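2-amino-4-hydroxy-6-hydroxymethyldihydropteridine pyrophosphokinase (Haemophilus influenzae, PDB 1CBK) catalyses the transfer of pyrophosphate from ATP to 6-hydroxymethyl-7,8-dihydropterin, a step in folate biosynthesis. Local coordinates at residues 124-129 / 148-153; 61-66 / 99-104. All coordinates share one frame; numbering follows the deposited sequence.

Contact 1: residues 124-129 / 148-153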
loop_
_atom_site.group_PDB
_atom_site.type_symbol
_atom_site.label_atom_id
_atom_site.label_comp_id
_atom_site.label_asym_id
_atom_site.label_seq_id
_atom_site.Cartn_x
_atom_site.Cartn_y
_atom_site.Cartn_z
ATOM N N VAL A 124 5.242 4.352 -9.099
ATOM C CA VAL A 124 5.951 5.207 -8.183
ATOM C C VAL A 124 7.442 4.845 -8.286
ATOM O O VAL A 124 8.294 5.714 -8.541
ATOM C CB VAL A 124 5.501 4.978 -6.739
ATOM C CG1 VAL A 124 6.486 5.643 -5.766
ATOM C CG2 VAL A 124 4.124 5.540 -6.509
ATOM N N ILE A 125 7.755 3.553 -8.135
ATOM C CA ILE A 125 9.152 3.104 -8.136
ATOM C C ILE A 125 9.884 3.153 -9.460
ATOM O O ILE A 125 11.078 3.486 -9.488
ATOM C CB ILE A 125 9.311 1.712 -7.477
ATOM C CG1 ILE A 125 8.908 1.788 -5.997
ATOM C CG2 ILE A 125 10.760 1.151 -7.651
ATOM C CD1 ILE A 125 9.798 2.673 -5.122
ATOM N N VAL A 126 9.200 2.836 -10.557
ATOM C CA VAL A 126 9.858 2.872 -11.861
ATOM C C VAL A 126 10.301 4.306 -12.218
ATOM O O VAL A 126 11.446 4.506 -12.674
ATOM C CB VAL A 126 8.999 2.208 -12.959
ATOM C CG1 VAL A 126 9.510 2.551 -14.347
ATOM C CG2 VAL A 126 8.968 0.701 -12.727
ATOM N N PRO A 127 9.394 5.308 -12.075
ATOM C CA PRO A 127 9.740 6.713 -12.377
ATOM C C PRO A 127 10.843 7.226 -11.400
ATOM O O PRO A 127 11.729 7.970 -11.806
ATOM C CB PRO A 127 8.428 7.482 -12.131
ATOM C CG PRO A 127 7.378 6.488 -12.245
ATOM C CD PRO A 127 7.936 5.130 -11.923
ATOM N N LEU A 128 10.745 6.889 -10.118
ATOM C CA LEU A 128 11.765 7.307 -9.134
ATOM C C LEU A 128 13.154 6.771 -9.529
ATOM O O LEU A 128 14.140 7.503 -9.504
ATOM C CB LEU A 128 11.393 6.824 -7.710
ATOM C CG LEU A 128 12.315 7.211 -6.533
ATOM C CD1 LEU A 128 12.456 8.729 -6.448
ATOM C CD2 LEU A 128 11.754 6.681 -5.222
ATOM N N PHE A 129 13.209 5.497 -9.923
ATOM C CA PHE A 129 14.459 4.853 -10.330
ATOM C C PHE A 129 15.055 5.541 -11.547
ATOM O O PHE A 129 16.281 5.645 -11.690
ATOM C CB PHE A 129 14.202 3.378 -10.621
ATOM C CG PHE A 129 15.405 2.631 -11.129
ATOM C CD1 PHE A 129 16.582 2.571 -10.386
ATOM C CD2 PHE A 129 15.356 1.972 -12.354
ATOM C CE1 PHE A 129 17.705 1.861 -10.854
ATOM C CE2 PHE A 129 16.458 1.262 -12.834
ATOM C CZ PHE A 129 17.638 1.207 -12.079
ATOM N N LYS A 148 13.369 -4.258 -8.993
ATOM C CA LYS A 148 13.417 -5.638 -9.507
ATOM C C LYS A 148 12.026 -6.203 -9.729
ATOM O O LYS A 148 11.759 -6.825 -10.741
ATOM C CB LYS A 148 14.138 -6.560 -8.514
ATOM C CG LYS A 148 15.648 -6.437 -8.473
ATOM C CD LYS A 148 16.260 -7.123 -9.657
ATOM C CE LYS A 148 17.733 -7.455 -9.409
ATOM N NZ LYS A 148 18.265 -8.349 -10.505
ATOM N N GLN A 149 11.161 -5.994 -8.752
ATOM C CA GLN A 149 9.783 -6.460 -8.776
ATOM C C GLN A 149 8.977 -5.937 -9.984
ATOM O O GLN A 149 7.994 -6.563 -10.405
ATOM C CB GLN A 149 9.120 -5.983 -7.486
ATOM C CG GLN A 149 7.776 -6.570 -7.157
ATOM C CD GLN A 149 7.156 -5.907 -5.933
ATOM O OE1 GLN A 149 7.800 -5.117 -5.230
ATOM N NE2 GLN A 149 5.895 -6.215 -5.679
ATOM N N PHE A 150 9.403 -4.810 -10.549
ATOM C CA PHE A 150 8.694 -4.185 -11.655
ATOM C C PHE A 150 9.417 -4.261 -12.990
ATOM O O PHE A 150 9.109 -3.501 -13.915
ATOM C CB PHE A 150 8.425 -2.724 -11.291
ATOM C CG PHE A 150 7.923 -2.537 -9.887
ATOM C CD1 PHE A 150 6.734 -3.125 -9.478
ATOM C CD2 PHE A 150 8.653 -1.772 -8.966
ATOM C CE1 PHE A 150 6.260 -2.965 -8.183
ATOM C CE2 PHE A 150 8.189 -1.601 -7.647
ATOM C CZ PHE A 150 6.983 -2.203 -7.261
ATOM N N ALA A 151 10.361 -5.198 -13.103
ATOM C CA ALA A 151 11.143 -5.348 -14.336
ATOM C C ALA A 151 10.292 -5.701 -15.548
ATOM O O ALA A 151 10.659 -5.367 -16.669
ATOM C CB ALA A 151 12.262 -6.381 -14.156
ATOM N N ASP A 152 9.161 -6.361 -15.325
ATOM C CA ASP A 152 8.290 -6.734 -16.429
ATOM C C ASP A 152 6.994 -5.926 -16.484
ATOM O O ASP A 152 5.981 -6.404 -17.012
ATOM C CB ASP A 152 8.007 -8.239 -16.371
ATOM C CG ASP A 152 9.276 -9.067 -16.513
ATOM O OD1 ASP A 152 10.074 -8.780 -17.445
ATOM O OD2 ASP A 152 9.483 -9.977 -15.675
ATOM N N HIS A 153 7.040 -4.695 -15.972
ATOM C CA HIS A 153 5.868 -3.810 -15.961
ATOM C C HIS A 153 5.391 -3.513 -17.388
ATOM O O HIS A 153 6.189 -3.493 -18.346
ATOM C CB HIS A 153 6.170 -2.500 -15.213
ATOM C CG HIS A 153 7.024 -1.539 -15.983
ATOM N ND1 HIS A 153 6.509 -0.672 -16.924
ATOM C CD2 HIS A 153 8.358 -1.314 -15.958
ATOM C CE1 HIS A 153 7.489 0.043 -17.448
ATOM N NE2 HIS A 153 8.622 -0.325 -16.878
#
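Ile125 and Val126, neighbours on helix 122-131, pack against Phe150 and His153 of the loop that follows helix 143-146, a helix-to-loop contact beside strand 32-43 of the HPPK sheet. The loop residues Phe150 to His153 form a type I beta turn, closed by a bond of 3.2 Å from His153 N to Phe150 O, and the side chains of Phe150 and His153, one at each end of the turn, both leave the backbone toward the helix. Phe150 begins the contact at its CB, which lies 3.8 Å from Val126 CG2. Because CG stands beside the backbone N (chi1 -45°), the ring extends obliquely across the helix to Ile125. Its CD2 lies 3.8 Å from Ile125 CG2, and CE2 comes closer still, 3.5 Å from Ile125 CB. The side chains of Phe150 and Ile125 cross at about a right angle. Over the centre of one ring face sits CB of the preceding Gln149, and the aromatic side chain also touches Glu122 of the same chain and Gln149 of the second subunit. Val126 divides its two methyls. CG2, beside its own backbone N, serves both rings, lying 3.9 Å from His153 CD2 as well as meeting Phe150, whereas CG1, anti to that N at chi1 166°, meets the imidazole and not Phe150. Val126 also touches Tyr41 of strand 32-43, which places the contact between helix, loop and sheet. ND1 of the imidazole is hydrogen-bonded to Met155 N, which helps fix the ring, while NE2 lies 3.9 Å from Val126 CG1.

Contact 2: residues 61-66 / 99-104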
loop_
_atom_site.group_PDB
_atom_site.type_symbol
_atom_site.label_atom_id
_atom_site.label_comp_id
_atom_site.label_asym_id
_atom_site.label_seq_id
_atom_site.Cartn_x
_atom_site.Cartn_y
_atom_site.Cartn_z
ATOM N N ILE A 61 12.826 17.763 -6.184
ATOM C CA ILE A 61 12.964 19.183 -5.850
ATOM C C ILE A 61 14.003 19.398 -4.745
ATOM O O ILE A 61 14.333 18.465 -4.022
ATOM C CB ILE A 61 11.629 19.842 -5.349
ATOM C CG1 ILE A 61 11.126 19.158 -4.074
ATOM C CG2 ILE A 61 10.559 19.890 -6.465
ATOM C CD1 ILE A 61 9.993 19.922 -3.393
ATOM N N GLU A 62 14.503 20.639 -4.636
ATOM C CA GLU A 62 15.460 21.064 -3.607
ATOM C C GLU A 62 14.676 22.177 -2.969
ATOM O O GLU A 62 14.281 23.128 -3.652
ATOM C CB GLU A 62 16.742 21.598 -4.238
ATOM C CG GLU A 62 17.562 20.484 -4.911
ATOM C CD GLU A 62 18.796 20.958 -5.714
ATOM O OE1 GLU A 62 18.984 22.186 -5.932
ATOM O OE2 GLU A 62 19.578 20.069 -6.133
ATOM N N THR A 63 14.351 22.032 -1.692
ATOM C CA THR A 63 13.552 23.026 -1.021
ATOM C C THR A 63 14.037 23.362 0.380
ATOM O O THR A 63 14.754 22.575 1.032
ATOM C CB THR A 63 12.062 22.551 -0.955
ATOM O OG1 THR A 63 11.224 23.604 -0.466
ATOM C CG2 THR A 63 11.904 21.359 -0.035
ATOM N N GLU A 64 13.630 24.540 0.841
ATOM C CA GLU A 64 13.950 25.000 2.181
ATOM C C GLU A 64 12.656 25.043 2.978
ATOM O O GLU A 64 12.660 25.427 4.150
ATOM C CB GLU A 64 14.658 26.352 2.153
ATOM C CG GLU A 64 16.010 26.258 1.421
ATOM C CD GLU A 64 16.904 27.480 1.609
ATOM O OE1 GLU A 64 16.455 28.477 2.221
ATOM O OE2 GLU A 64 18.064 27.439 1.151
ATOM N N LEU A 65 11.551 24.627 2.345
ATOM C CA LEU A 65 10.260 24.572 3.031
ATOM C C LEU A 65 10.300 23.384 3.999
ATOM O O LEU A 65 10.909 22.349 3.691
ATOM C CB LEU A 65 9.090 24.368 2.028
ATOM C CG LEU A 65 8.768 25.434 0.957
ATOM C CD1 LEU A 65 7.629 24.976 0.033
ATOM C CD2 LEU A 65 8.405 26.753 1.609
ATOM N N SER A 66 9.707 23.553 5.181
ATOM C CA SER A 66 9.639 22.481 6.178
ATOM C C SER A 66 8.655 21.435 5.620
ATOM O O SER A 66 7.905 21.716 4.673
ATOM C CB SER A 66 9.133 23.038 7.510
ATOM O OG SER A 66 7.749 23.307 7.443
ATOM N N LEU A 99 6.920 11.713 -1.297
ATOM C CA LEU A 99 7.450 10.364 -1.134
ATOM C C LEU A 99 8.602 10.367 -0.143
ATOM O O LEU A 99 8.667 9.529 0.751
ATOM C CB LEU A 99 7.986 9.832 -2.455
ATOM C CG LEU A 99 7.082 9.578 -3.654
ATOM C CD1 LEU A 99 7.959 9.142 -4.847
ATOM C CD2 LEU A 99 6.067 8.473 -3.307
ATOM N N LEU A 100 9.501 11.329 -0.318
ATOM C CA LEU A 100 10.712 11.438 0.501
ATOM C C LEU A 100 11.038 12.892 0.775
ATOM O O LEU A 100 10.832 13.756 -0.082
ATOM C CB LEU A 100 11.894 10.809 -0.250
ATOM C CG LEU A 100 11.729 9.328 -0.620
ATOM C CD1 LEU A 100 12.766 8.934 -1.668
ATOM C CD2 LEU A 100 11.802 8.431 0.640
ATOM N N TYR A 101 11.551 13.144 1.974
ATOM C CA TYR A 101 11.938 14.478 2.406
ATOM C C TYR A 101 13.317 14.270 3.009
ATOM O O TYR A 101 13.455 13.972 4.203
ATOM C CB TYR A 101 10.965 15.022 3.462
ATOM C CG TYR A 101 11.259 16.459 3.868
ATOM C CD1 TYR A 101 10.696 17.527 3.170
ATOM C CD2 TYR A 101 12.125 16.742 4.931
ATOM C CE1 TYR A 101 10.990 18.858 3.517
ATOM C CE2 TYR A 101 12.425 18.059 5.281
ATOM C CZ TYR A 101 11.859 19.108 4.573
ATOM O OH TYR A 101 12.187 20.397 4.899
ATOM N N GLY A 102 14.333 14.404 2.162
ATOM C CA GLY A 102 15.701 14.179 2.588
ATOM C C GLY A 102 15.727 12.717 2.993
ATOM O O GLY A 102 15.109 11.857 2.357
ATOM N N ASN A 103 16.357 12.464 4.122
ATOM C CA ASN A 103 16.460 11.132 4.665
ATOM C C ASN A 103 15.623 11.072 5.902
ATOM O O ASN A 103 15.800 10.184 6.723
ATOM C CB ASN A 103 17.894 10.862 5.070
ATOM C CG ASN A 103 18.556 9.900 4.158
ATOM O OD1 ASN A 103 18.135 8.733 4.051
ATOM N ND2 ASN A 103 19.595 10.368 3.461
ATOM N N GLU A 104 14.719 12.028 6.060
ATOM C CA GLU A 104 13.900 12.059 7.251
ATOM C C GLU A 104 12.746 11.094 7.268
ATOM O O GLU A 104 12.214 10.697 6.230
ATOM C CB GLU A 104 13.415 13.474 7.515
ATOM C CG GLU A 104 14.585 14.441 7.654
ATOM C CD GLU A 104 14.174 15.873 7.898
ATOM O OE1 GLU A 104 13.103 16.116 8.509
ATOM O OE2 GLU A 104 14.952 16.764 7.473
#
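Tyr101 reaches from the end of strand 95-101 to the loop after strand 54-63, where its OH donates a short hydrogen bond of 2.6 Å to Leu65 O. The donor approaches the carbonyl at a C=O...OH angle of 138°, tilted 19° from its plane; Leu65 O lies at the edge of the phenol, near the ring plane. With CG anti to the backbone N (chi1 -175°), the ring is carried past the end of strand 2-10, where it touches Ile2, to the loop, although the nearest CA atoms, those of Ser66 and Tyr101, are 9.1 Å apart. Away from this close point the contact is loose: Thr63 CG2 comes no nearer than 4.4 Å to Tyr101 CE1, and Glu64 and Asn103 are exposed. An ST turn shapes the acceptor loop: Thr63 OG1 accepts a hydrogen bond from Leu65 N at 3.0 Å and is also hydrogen-bonded to Thr32 OG1 and Asn31 O. Beyond it, Ser66 takes the N-cap position of helix 67-80, its OG making a weak hydrogen bond with Lys69 N. Tyr101, first residue of a type II' beta turn, thus ties an edge strand of the antiparallel HPPK sheet to a strand-to-helix connection.

How the contacts relate
Contacts 1 and 2 are both partly buried, and each lies well away from the centre of the chain. Contact 2 lies at the rim of the central sheet, where strands 54-63 and 95-101, which strand 2-10 separates, come to an end. Contact 1 joins a helix to a loop, with strand 32-43 alongside the helix. Their chemistry differs accordingly: apolar side chains and rings carry contact 1, whereas a tyrosine hydroxyl bonded to a backbone carbonyl carries contact 2. Although their centres are 22 Å apart, they meet where Val124 CG1 packs 3.8 Å from Leu99 CD2, joining helix 122-131 to strand 95-101. The second subunit touches contact 1 but not contact 2.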